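Glycinin A3B4 subunit (Glycine max, PDB 2D5F) serves as an 11S seed storage globulin that assembles into hexamers and probably supplies nitrogen and amino acids to the germinating seedling. Local coordinates at residues 68-73 with 369-374; 80-85 with 113-118; 117-122 with 137-142; 331-336 with 352-357. All coordinates share one frame; numbering follows the deposited sequence.

Contact 1: residues 68-73 with 369-374; sequences MIIVVQ and AQYVVL
The phenol of Tyr371, whose ring meets Ile70 across the contact, has its OH gripped by two groups: the carboxylate of Glu440 and the hydroxyl of Thr395, both of the same chain. Two hydrogen bonds at the tip limit the swing of the ring, and its CD2 and CE2 carbons offer an apolar surface to the end of Ile70, whose CD1 lies 4.0 Å from Tyr371 CD2 and nearly as close to the neighbouring CE2. The methyl approaches obliquely, the two side chains crossing at about a right angle. An isoleucine suits the place because its longer branch, CG1 and CD1, points straight out: CG1 stands opposite the backbone N (chi1 -177°) and the chain continues extended. Strand 67-73 belongs to the sheet of the N-terminal cupin domain and strand 368-374 to that of the C-terminal one, so these residues form part of the interface between the two cupin units of a bicupin. No hydrogen bond joins these two segments, which meet through side chains alone. Nearer the other end, where the strands come closest, Met68 brings its thioether SD to 3.8 Å from Ala369 CB. The flexible methionine runs extended and then turns at chi3 (-96°), while the alanine offers just one methyl to receive it. Phe444 touches both Met68 and Ile70, and Val442 adds a further apolar surface beside Ile70. Farther along strand 67-73, Val72 and Gln73 both face Val142 in a classic beta bulge.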
# COMPACT_ATOMS: atom_id res chain seq x y z
N MET B 68 -21.76 -10.57 -6.19
CA MET B 68 -21.39 -10.16 -7.54
C MET B 68 -22.56 -10.67 -8.38
O MET B 68 -22.83 -11.87 -8.41
CB MET B 68 -20.09 -10.81 -7.99
CG MET B 68 -19.75 -10.45 -9.43
SD MET B 68 -18.09 -10.93 -9.87
CE MET B 68 -17.25 -9.40 -9.57
N ILE B 69 -23.25 -9.75 -9.03
CA ILE B 69 -24.43 -10.10 -9.82
C ILE B 69 -24.26 -9.83 -11.31
O ILE B 69 -23.68 -8.82 -11.71
CB ILE B 69 -25.64 -9.28 -9.34
CG1 ILE B 69 -25.74 -9.36 -7.82
CG2 ILE B 69 -26.92 -9.80 -9.99
CD1 ILE B 69 -26.71 -8.36 -7.22
N ILE B 70 -24.74 -10.76 -12.13
CA ILE B 70 -24.69 -10.56 -13.56
C ILE B 70 -26.14 -10.51 -14.03
O ILE B 70 -26.94 -11.39 -13.70
CB ILE B 70 -23.93 -11.68 -14.32
CG1 ILE B 70 -23.89 -11.33 -15.81
CG2 ILE B 70 -24.59 -13.03 -14.09
CD1 ILE B 70 -23.01 -12.21 -16.65
N VAL B 71 -26.49 -9.45 -14.74
CA VAL B 71 -27.84 -9.28 -15.26
C VAL B 71 -27.87 -10.00 -16.59
O VAL B 71 -27.19 -9.60 -17.52
CB VAL B 71 -28.16 -7.79 -15.50
CG1 VAL B 71 -29.59 -7.65 -16.00
CG2 VAL B 71 -27.97 -7.00 -14.23
N VAL B 72 -28.66 -11.06 -16.67
CA VAL B 72 -28.74 -11.82 -17.91
C VAL B 72 -29.95 -11.46 -18.78
O VAL B 72 -30.07 -11.96 -19.89
CB VAL B 72 -28.74 -13.35 -17.64
CG1 VAL B 72 -27.49 -13.74 -16.84
CG2 VAL B 72 -30.01 -13.76 -16.90
N GLN B 73 -30.83 -10.60 -18.28
CA GLN B 73 -32.00 -10.20 -19.06
C GLN B 73 -32.68 -8.95 -18.54
O GLN B 73 -32.87 -8.79 -17.33
CB GLN B 73 -33.04 -11.33 -19.10
CG GLN B 73 -34.20 -11.07 -20.07
CD GLN B 73 -35.32 -12.10 -19.97
OE1 GLN B 73 -36.32 -11.88 -19.29
NE2 GLN B 73 -35.14 -13.23 -20.64
N ALA B 369 -14.44 -12.00 -12.23
CA ALA B 369 -15.22 -12.86 -13.11
C ALA B 369 -14.74 -12.80 -14.55
O ALA B 369 -13.92 -11.96 -14.92
CB ALA B 369 -16.69 -12.45 -13.06
N GLN B 370 -15.25 -13.74 -15.34
CA GLN B 370 -14.94 -13.78 -16.76
C GLN B 370 -16.24 -14.11 -17.48
O GLN B 370 -17.14 -14.74 -16.91
CB GLN B 370 -13.88 -14.85 -17.07
CG GLN B 370 -12.48 -14.46 -16.63
CD GLN B 370 -11.43 -15.44 -17.09
OE1 GLN B 370 -11.56 -16.64 -16.88
NE2 GLN B 370 -10.37 -14.93 -17.73
N TYR B 371 -16.35 -13.65 -18.71
CA TYR B 371 -17.52 -13.97 -19.52
C TYR B 371 -16.92 -14.65 -20.73
O TYR B 371 -16.03 -14.11 -21.39
CB TYR B 371 -18.29 -12.73 -19.94
CG TYR B 371 -19.64 -13.09 -20.50
CD1 TYR B 371 -19.90 -13.06 -21.88
CD2 TYR B 371 -20.66 -13.53 -19.66
CE1 TYR B 371 -21.13 -13.47 -22.39
CE2 TYR B 371 -21.89 -13.93 -20.16
CZ TYR B 371 -22.12 -13.90 -21.52
OH TYR B 371 -23.34 -14.34 -22.00
N VAL B 372 -17.38 -15.87 -20.99
CA VAL B 372 -16.85 -16.65 -22.09
C VAL B 372 -17.92 -16.98 -23.13
O VAL B 372 -19.04 -17.38 -22.78
CB VAL B 372 -16.25 -17.97 -21.57
CG1 VAL B 372 -15.71 -18.80 -22.72
CG2 VAL B 372 -15.12 -17.66 -20.56
N VAL B 373 -17.56 -16.79 -24.39
CA VAL B 373 -18.46 -17.12 -25.49
C VAL B 373 -17.72 -18.05 -26.44
O VAL B 373 -16.69 -17.69 -27.00
CB VAL B 373 -18.89 -15.86 -26.29
CG1 VAL B 373 -19.76 -16.28 -27.47
CG2 VAL B 373 -19.64 -14.90 -25.38
N LEU B 374 -18.23 -19.27 -26.57
CA LEU B 374 -17.64 -20.26 -27.47
C LEU B 374 -18.61 -20.50 -28.60
O LEU B 374 -19.80 -20.72 -28.38
CB LEU B 374 -17.35 -21.57 -26.73
CG LEU B 374 -16.25 -21.52 -25.66
CD1 LEU B 374 -16.18 -22.86 -24.92
CD2 LEU B 374 -14.92 -21.18 -26.31

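Contact 2: residues 80-85 with 113-118; sequences FAFPGC and KIRHFN
Phe80 and Phe82 receive the side chain of Arg115 in the N-terminal cupin domain, where the chain leaving strand 75-80 enters a type II beta turn, Phe82 to Cys85. Gly84 suits the third position of that turn, its positive phi being easy for glycine. The contacts across are van der Waals in kind. Arg115 CD sits at the edge of the Phe80 ring, in its plane, 3.8 Å from Phe80 CE1, while Phe80 CD1 lies over one face of the guanidinium, 3.7 Å from Arg115 NE; the two planes stand 78° apart. The Phe82 ring lies much nearer to parallel, 21° from the guanidinium plane, with its CE1 4.1 Å from Arg115 NH1. A bend at chi2 (120°) carries the arginine head towards both rings. The polar interactions lie outside: Arg115 NH2 donates to the carbonyl O of Met329, giving the buried group a fixed partner. A leucine here would probably leave that carbonyl without its donor and the two rings without the flat group they pack against. Covalently, Cys85 SG is joined to Cys327 SG. Within the turn, Cys85 N makes a weak hydrogen bond of 3.3 Å to Phe82 O.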
# COMPACT_ATOMS: atom_id res chain seq x y z
N PHE B 80 -28.00 2.32 -3.87
CA PHE B 80 -27.41 1.90 -2.61
C PHE B 80 -27.57 3.00 -1.57
O PHE B 80 -27.85 4.15 -1.91
CB PHE B 80 -25.91 1.63 -2.75
CG PHE B 80 -25.57 0.59 -3.78
CD1 PHE B 80 -25.51 0.92 -5.12
CD2 PHE B 80 -25.25 -0.70 -3.38
CE1 PHE B 80 -25.12 -0.02 -6.06
CE2 PHE B 80 -24.86 -1.65 -4.32
CZ PHE B 80 -24.80 -1.31 -5.66
N ALA B 81 -27.39 2.63 -0.31
CA ALA B 81 -27.47 3.59 0.78
C ALA B 81 -26.11 3.59 1.50
O ALA B 81 -25.91 2.83 2.44
CB ALA B 81 -28.59 3.22 1.77
N PHE B 82 -25.18 4.41 1.02
CA PHE B 82 -23.86 4.50 1.63
C PHE B 82 -23.99 5.35 2.88
O PHE B 82 -24.46 6.49 2.83
CB PHE B 82 -22.85 5.10 0.66
CG PHE B 82 -22.36 4.12 -0.38
CD1 PHE B 82 -23.16 3.77 -1.46
CD2 PHE B 82 -21.12 3.52 -0.24
CE1 PHE B 82 -22.73 2.83 -2.40
CE2 PHE B 82 -20.67 2.57 -1.17
CZ PHE B 82 -21.48 2.22 -2.25
N PRO B 83 -23.57 4.82 4.03
CA PRO B 83 -23.66 5.53 5.31
C PRO B 83 -22.95 6.88 5.39
O PRO B 83 -21.78 6.99 5.06
CB PRO B 83 -23.10 4.52 6.31
CG PRO B 83 -22.01 3.83 5.49
CD PRO B 83 -22.73 3.60 4.16
N GLY B 84 -23.69 7.89 5.82
CA GLY B 84 -23.12 9.22 5.98
C GLY B 84 -22.86 10.03 4.73
O GLY B 84 -22.42 11.17 4.82
N CYS B 85 -23.12 9.45 3.56
CA CYS B 85 -22.90 10.17 2.31
C CYS B 85 -24.02 11.14 1.96
O CYS B 85 -25.18 10.90 2.27
CB CYS B 85 -22.71 9.17 1.19
SG CYS B 85 -21.14 8.27 1.30
N LYS B 113 -27.24 8.67 -5.58
CA LYS B 113 -27.14 8.35 -6.99
C LYS B 113 -27.90 7.09 -7.43
O LYS B 113 -27.89 6.07 -6.75
CB LYS B 113 -25.67 8.21 -7.38
CG LYS B 113 -25.45 7.92 -8.87
CD LYS B 113 -23.97 7.79 -9.19
CE LYS B 113 -23.75 7.55 -10.68
NZ LYS B 113 -22.31 7.66 -11.04
N ILE B 114 -28.56 7.19 -8.58
CA ILE B 114 -29.29 6.07 -9.14
C ILE B 114 -28.42 5.53 -10.27
O ILE B 114 -28.01 6.27 -11.15
CB ILE B 114 -30.65 6.50 -9.74
CG1 ILE B 114 -31.55 7.06 -8.63
CG2 ILE B 114 -31.33 5.31 -10.42
CD1 ILE B 114 -31.75 6.11 -7.46
N ARG B 115 -28.12 4.24 -10.21
CA ARG B 115 -27.29 3.63 -11.23
C ARG B 115 -28.13 2.72 -12.12
O ARG B 115 -28.94 1.93 -11.63
CB ARG B 115 -26.16 2.82 -10.59
CG ARG B 115 -25.26 3.62 -9.64
CD ARG B 115 -25.30 3.03 -8.24
NE ARG B 115 -24.54 3.78 -7.24
CZ ARG B 115 -23.21 3.76 -7.13
NH1 ARG B 115 -22.62 4.49 -6.19
NH2 ARG B 115 -22.48 3.02 -7.95
N HIS B 116 -27.95 2.86 -13.43
CA HIS B 116 -28.69 2.06 -14.39
C HIS B 116 -27.88 0.86 -14.83
O HIS B 116 -26.65 0.92 -14.89
CB HIS B 116 -29.04 2.92 -15.61
CG HIS B 116 -30.00 4.03 -15.31
ND1 HIS B 116 -31.36 3.87 -15.36
CD2 HIS B 116 -29.78 5.30 -14.90
CE1 HIS B 116 -31.95 5.00 -15.01
NE2 HIS B 116 -31.01 5.88 -14.72
N PHE B 117 -28.56 -0.24 -15.13
CA PHE B 117 -27.89 -1.44 -15.59
C PHE B 117 -28.67 -2.08 -16.73
O PHE B 117 -29.87 -1.85 -16.88
CB PHE B 117 -27.71 -2.46 -14.45
CG PHE B 117 -29.00 -2.93 -13.83
CD1 PHE B 117 -29.44 -2.39 -12.62
CD2 PHE B 117 -29.77 -3.92 -14.44
CE1 PHE B 117 -30.63 -2.83 -12.04
CE2 PHE B 117 -30.95 -4.36 -13.87
CZ PHE B 117 -31.38 -3.82 -12.66
N ASN B 118 -27.96 -2.87 -17.52
CA ASN B 118 -28.54 -3.57 -18.66
C ASN B 118 -28.01 -5.00 -18.67
O ASN B 118 -27.04 -5.32 -17.97
CB ASN B 118 -28.15 -2.88 -19.96
CG ASN B 118 -28.73 -1.49 -20.08
OD1 ASN B 118 -29.94 -1.32 -20.16
ND2 ASN B 118 -27.86 -0.48 -20.08

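Contact 3: residues 117-122 with 137-142; sequences FNEGDV and GDEPVV
Phe117 points the edge of its ring at Val141: CE2 lies 4.0 Å from Val141 CG1, the methyl standing near the ring plane. The two side chains come from opposite directions. Phe117 holds its CG in the crowded position between backbone N and carbonyl carbon (chi1 60°), which brings the far end of the ring to the valine although its CB does not start out that way. The long ring spans the gap, and the short branched valine meets its edge with one methyl. At the exposed end, Glu119 and Glu139 likewise place CG between N and carbonyl carbon, then run on extended until Glu119 OE1 and Glu139 OE2 are 3.8 Å apart, with carboxylate planes 50° from each other. Such like charges would probably repel, but both residues are exposed, and Glu119 OE1 also accepts from Gly74 N. Glu119 sits in a type II turn, Asn118 to Asp121, that is closed twice: Asp121 N donates to Asn118 O, and Asn118 N to Asp121 OD1 (2.9 Å), from well above the carboxylate plane. Gly120 (phi 100°) is required there, since a CB would strike the preceding carbonyl. It begins a sequence resembling the second cupin motif, with Tyr131 probably at the position of the usual histidine. Around the contact, Phe117 packs on Val71 of strand 67-73 and Ile78 of strand 75-80, while Val141 rests on Leu52 of strand 46-52.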
# COMPACT_ATOMS: atom_id res chain seq x y z
N PHE B 117 -28.56 -0.24 -15.13
CA PHE B 117 -27.89 -1.44 -15.59
C PHE B 117 -28.67 -2.08 -16.73
O PHE B 117 -29.87 -1.85 -16.88
CB PHE B 117 -27.71 -2.46 -14.45
CG PHE B 117 -29.00 -2.93 -13.83
CD1 PHE B 117 -29.44 -2.39 -12.62
CD2 PHE B 117 -29.77 -3.92 -14.44
CE1 PHE B 117 -30.63 -2.83 -12.04
CE2 PHE B 117 -30.95 -4.36 -13.87
CZ PHE B 117 -31.38 -3.82 -12.66
N ASN B 118 -27.96 -2.87 -17.52
CA ASN B 118 -28.54 -3.57 -18.66
C ASN B 118 -28.01 -5.00 -18.67
O ASN B 118 -27.04 -5.32 -17.97
CB ASN B 118 -28.15 -2.88 -19.96
CG ASN B 118 -28.73 -1.49 -20.08
OD1 ASN B 118 -29.94 -1.32 -20.16
ND2 ASN B 118 -27.86 -0.48 -20.08
N GLU B 119 -28.63 -5.85 -19.48
CA GLU B 119 -28.20 -7.23 -19.60
C GLU B 119 -26.74 -7.23 -20.03
O GLU B 119 -26.34 -6.45 -20.89
CB GLU B 119 -29.06 -7.97 -20.62
CG GLU B 119 -29.36 -7.17 -21.88
CD GLU B 119 -30.41 -7.84 -22.77
OE1 GLU B 119 -31.49 -8.19 -22.25
OE2 GLU B 119 -30.15 -8.00 -23.98
N GLY B 120 -25.95 -8.11 -19.42
CA GLY B 120 -24.53 -8.18 -19.73
C GLY B 120 -23.70 -7.44 -18.70
O GLY B 120 -22.47 -7.54 -18.68
N ASP B 121 -24.38 -6.68 -17.85
CA ASP B 121 -23.71 -5.91 -16.80
C ASP B 121 -23.53 -6.72 -15.53
O ASP B 121 -24.33 -7.60 -15.20
CB ASP B 121 -24.51 -4.66 -16.42
CG ASP B 121 -24.38 -3.54 -17.44
OD1 ASP B 121 -25.09 -2.53 -17.26
OD2 ASP B 121 -23.59 -3.66 -18.39
N VAL B 122 -22.45 -6.42 -14.81
CA VAL B 122 -22.16 -7.06 -13.54
C VAL B 122 -22.35 -5.97 -12.50
O VAL B 122 -21.95 -4.82 -12.73
CB VAL B 122 -20.71 -7.58 -13.48
CG1 VAL B 122 -20.34 -7.93 -12.03
CG2 VAL B 122 -20.56 -8.80 -14.36
N GLY B 137 -37.87 -1.65 -17.52
CA GLY B 137 -38.29 -2.05 -18.86
C GLY B 137 -39.54 -2.90 -18.88
O GLY B 137 -40.18 -3.11 -17.85
N ASP B 138 -39.88 -3.42 -20.06
CA ASP B 138 -41.07 -4.24 -20.19
C ASP B 138 -40.84 -5.70 -19.85
O ASP B 138 -41.60 -6.29 -19.08
CB ASP B 138 -41.64 -4.12 -21.61
CG ASP B 138 -42.22 -2.75 -21.87
OD1 ASP B 138 -42.98 -2.25 -21.01
OD2 ASP B 138 -41.93 -2.17 -22.94
N GLU B 139 -39.79 -6.30 -20.42
CA GLU B 139 -39.52 -7.69 -20.12
C GLU B 139 -38.99 -7.79 -18.68
O GLU B 139 -38.51 -6.81 -18.11
CB GLU B 139 -38.50 -8.26 -21.10
CG GLU B 139 -37.07 -7.79 -20.91
CD GLU B 139 -36.13 -8.39 -21.94
OE1 GLU B 139 -36.29 -9.59 -22.26
OE2 GLU B 139 -35.23 -7.67 -22.42
N PRO B 140 -39.09 -8.97 -18.08
CA PRO B 140 -38.60 -9.13 -16.70
C PRO B 140 -37.09 -9.07 -16.60
O PRO B 140 -36.37 -9.42 -17.54
CB PRO B 140 -39.17 -10.48 -16.29
CG PRO B 140 -39.18 -11.24 -17.58
CD PRO B 140 -39.71 -10.22 -18.56
N VAL B 141 -36.59 -8.60 -15.47
CA VAL B 141 -35.16 -8.54 -15.25
C VAL B 141 -34.76 -9.85 -14.59
O VAL B 141 -35.37 -10.26 -13.60
CB VAL B 141 -34.75 -7.38 -14.32
CG1 VAL B 141 -33.32 -7.58 -13.83
CG2 VAL B 141 -34.88 -6.05 -15.07
N VAL B 142 -33.77 -10.51 -15.16
CA VAL B 142 -33.27 -11.76 -14.59
C VAL B 142 -31.79 -11.56 -14.25
O VAL B 142 -30.98 -11.20 -15.11
CB VAL B 142 -33.42 -12.93 -15.59
CG1 VAL B 142 -32.86 -14.20 -14.98
CG2 VAL B 142 -34.90 -13.12 -15.95

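Contact 4: residues 331-336 with 352-357; sequences LHENIA and STLNSL
Ile335 and Leu354 mark the closest approach of the two backbones, with CA atoms 6.7 Å apart and no direct hydrogen bond between the segments. Ile335 reaches over with its longer branch: CG1 opposite the backbone N (chi1 -170°) and an extended chi2 set CD1 at 3.9 Å from Leu354 CB. Leucine answers with a second contact, its CD1 lying 4.1 Å from Glu333 CG, so that one branched side chain touches both inward residues of 331-336. Glu333 uses only its methylene part here. Bent at chi2 (72°), it turns its carboxylate away to salt bridges with Lys330 and Arg340, which suits an acid whose methylenes pack against leucine while its carboxylate is charged and paired. Strand 332-334 is the outermost strand, within this chain, of the sheet of the N-terminal cupin domain, although it lies in the C-terminal part of the sequence, whereas strand 349-354 belongs to the sheet of the second cupin domain; the contact thus joins the two sheets of the bicupin. A bound water joins them too. It donates to Ile335 O at 2.7 Å and accepts from Ser352 OG, linking a backbone carbonyl to a small hydroxyl whose own CB is 3.6 Å from the same Ile335 O. Past the strand, Asn355 OD1 takes the N-H of Leu357 at 2.8 Å, an Asx turn in which the donor tilts 33° from the carbonyl plane.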
# COMPACT_ATOMS: atom_id res chain seq x y z
N LEU B 331 -19.78 0.65 -8.90
CA LEU B 331 -20.20 -0.70 -8.55
C LEU B 331 -20.89 -1.49 -9.64
O LEU B 331 -21.68 -2.40 -9.36
CB LEU B 331 -21.08 -0.65 -7.30
CG LEU B 331 -20.33 -0.29 -6.01
CD1 LEU B 331 -21.32 -0.10 -4.88
CD2 LEU B 331 -19.34 -1.40 -5.68
N HIS B 332 -20.59 -1.16 -10.89
CA HIS B 332 -21.18 -1.88 -12.00
C HIS B 332 -20.33 -1.68 -13.25
O HIS B 332 -19.72 -0.63 -13.45
CB HIS B 332 -22.63 -1.43 -12.21
CG HIS B 332 -22.85 -0.62 -13.45
ND1 HIS B 332 -23.64 -1.07 -14.49
CD2 HIS B 332 -22.39 0.59 -13.82
CE1 HIS B 332 -23.64 -0.16 -15.45
NE2 HIS B 332 -22.89 0.86 -15.07
N GLU B 333 -20.28 -2.72 -14.07
CA GLU B 333 -19.49 -2.70 -15.29
C GLU B 333 -20.06 -3.72 -16.26
O GLU B 333 -20.50 -4.80 -15.85
CB GLU B 333 -18.05 -3.10 -14.95
CG GLU B 333 -17.03 -2.82 -16.04
CD GLU B 333 -16.75 -1.34 -16.19
OE1 GLU B 333 -16.50 -0.69 -15.15
OE2 GLU B 333 -16.77 -0.82 -17.32
N ASN B 334 -20.07 -3.40 -17.55
CA ASN B 334 -20.56 -4.36 -18.52
C ASN B 334 -19.46 -5.40 -18.68
O ASN B 334 -18.28 -5.05 -18.68
CB ASN B 334 -20.80 -3.73 -19.89
CG ASN B 334 -21.25 -4.76 -20.91
OD1 ASN B 334 -22.43 -5.12 -20.97
ND2 ASN B 334 -20.31 -5.26 -21.71
N ILE B 335 -19.83 -6.67 -18.79
CA ILE B 335 -18.81 -7.71 -18.96
C ILE B 335 -19.03 -8.53 -20.22
O ILE B 335 -18.08 -9.08 -20.77
CB ILE B 335 -18.79 -8.69 -17.75
CG1 ILE B 335 -17.55 -9.60 -17.84
CG2 ILE B 335 -20.05 -9.55 -17.74
CD1 ILE B 335 -17.42 -10.59 -16.69
N ALA B 336 -20.28 -8.61 -20.68
CA ALA B 336 -20.62 -9.43 -21.84
C ALA B 336 -20.53 -8.85 -23.25
O ALA B 336 -20.49 -9.62 -24.20
CB ALA B 336 -22.00 -10.04 -21.63
N SER B 352 -13.58 -12.52 -21.68
CA SER B 352 -13.48 -11.18 -21.12
C SER B 352 -13.29 -11.28 -19.62
O SER B 352 -13.95 -12.07 -18.96
CB SER B 352 -14.75 -10.38 -21.44
OG SER B 352 -14.95 -10.32 -22.84
N THR B 353 -12.37 -10.48 -19.08
CA THR B 353 -12.08 -10.50 -17.65
C THR B 353 -12.48 -9.22 -16.94
O THR B 353 -12.23 -8.12 -17.43
CB THR B 353 -10.58 -10.75 -17.41
OG1 THR B 353 -10.16 -11.91 -18.12
CG2 THR B 353 -10.30 -10.95 -15.92
N LEU B 354 -13.10 -9.37 -15.78
CA LEU B 354 -13.51 -8.25 -14.95
C LEU B 354 -12.91 -8.50 -13.57
O LEU B 354 -13.29 -9.44 -12.89
CB LEU B 354 -15.04 -8.17 -14.84
CG LEU B 354 -15.64 -7.21 -13.81
CD1 LEU B 354 -15.05 -5.82 -13.97
CD2 LEU B 354 -17.16 -7.16 -13.97
N ASN B 355 -11.95 -7.67 -13.19
CA ASN B 355 -11.29 -7.82 -11.90
C ASN B 355 -11.06 -6.45 -11.27
O ASN B 355 -11.62 -5.45 -11.72
CB ASN B 355 -9.96 -8.56 -12.08
CG ASN B 355 -9.08 -7.92 -13.14
OD1 ASN B 355 -9.04 -6.70 -13.28
ND2 ASN B 355 -8.36 -8.75 -13.89
N SER B 356 -10.22 -6.41 -10.24
CA SER B 356 -9.94 -5.17 -9.53
C SER B 356 -9.22 -4.11 -10.37
O SER B 356 -9.19 -2.94 -9.99
CB SER B 356 -9.15 -5.46 -8.25
OG SER B 356 -7.96 -6.18 -8.52
N LEU B 357 -8.65 -4.51 -11.51
CA LEU B 357 -7.97 -3.55 -12.37
C LEU B 357 -8.99 -2.78 -13.21
O LEU B 357 -8.67 -1.77 -13.83
CB LEU B 357 -6.96 -4.24 -13.29
CG LEU B 357 -5.83 -5.05 -12.64
CD1 LEU B 357 -4.88 -5.47 -13.74
CD2 LEU B 357 -5.09 -4.23 -11.60
O HOH W 1 -17.26 -9.39 -23.36

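How the contacts relate
Along the chain, contacts 2, 3 and 4 all fall within the long loop closed by contact 1; contacts 2 and 3 share Phe117 and Asn118, and both close before contact 4 opens. Contacts 1 and 4, with centres about 9 Å apart, lie at the junction of the two cupin domains, using neighbouring strands 368-374 and 349-354 of the second sheet. Contact 3 is about 12 Å from contact 1 and about 16 Å from contact 4; strands 67-73, 121-125 and 332-334 run side by side in the first sheet. Contact 2 lies farther out, about 22 Å from contact 1; three other subunits approach its segments, and the second subunit also reaches contact 4.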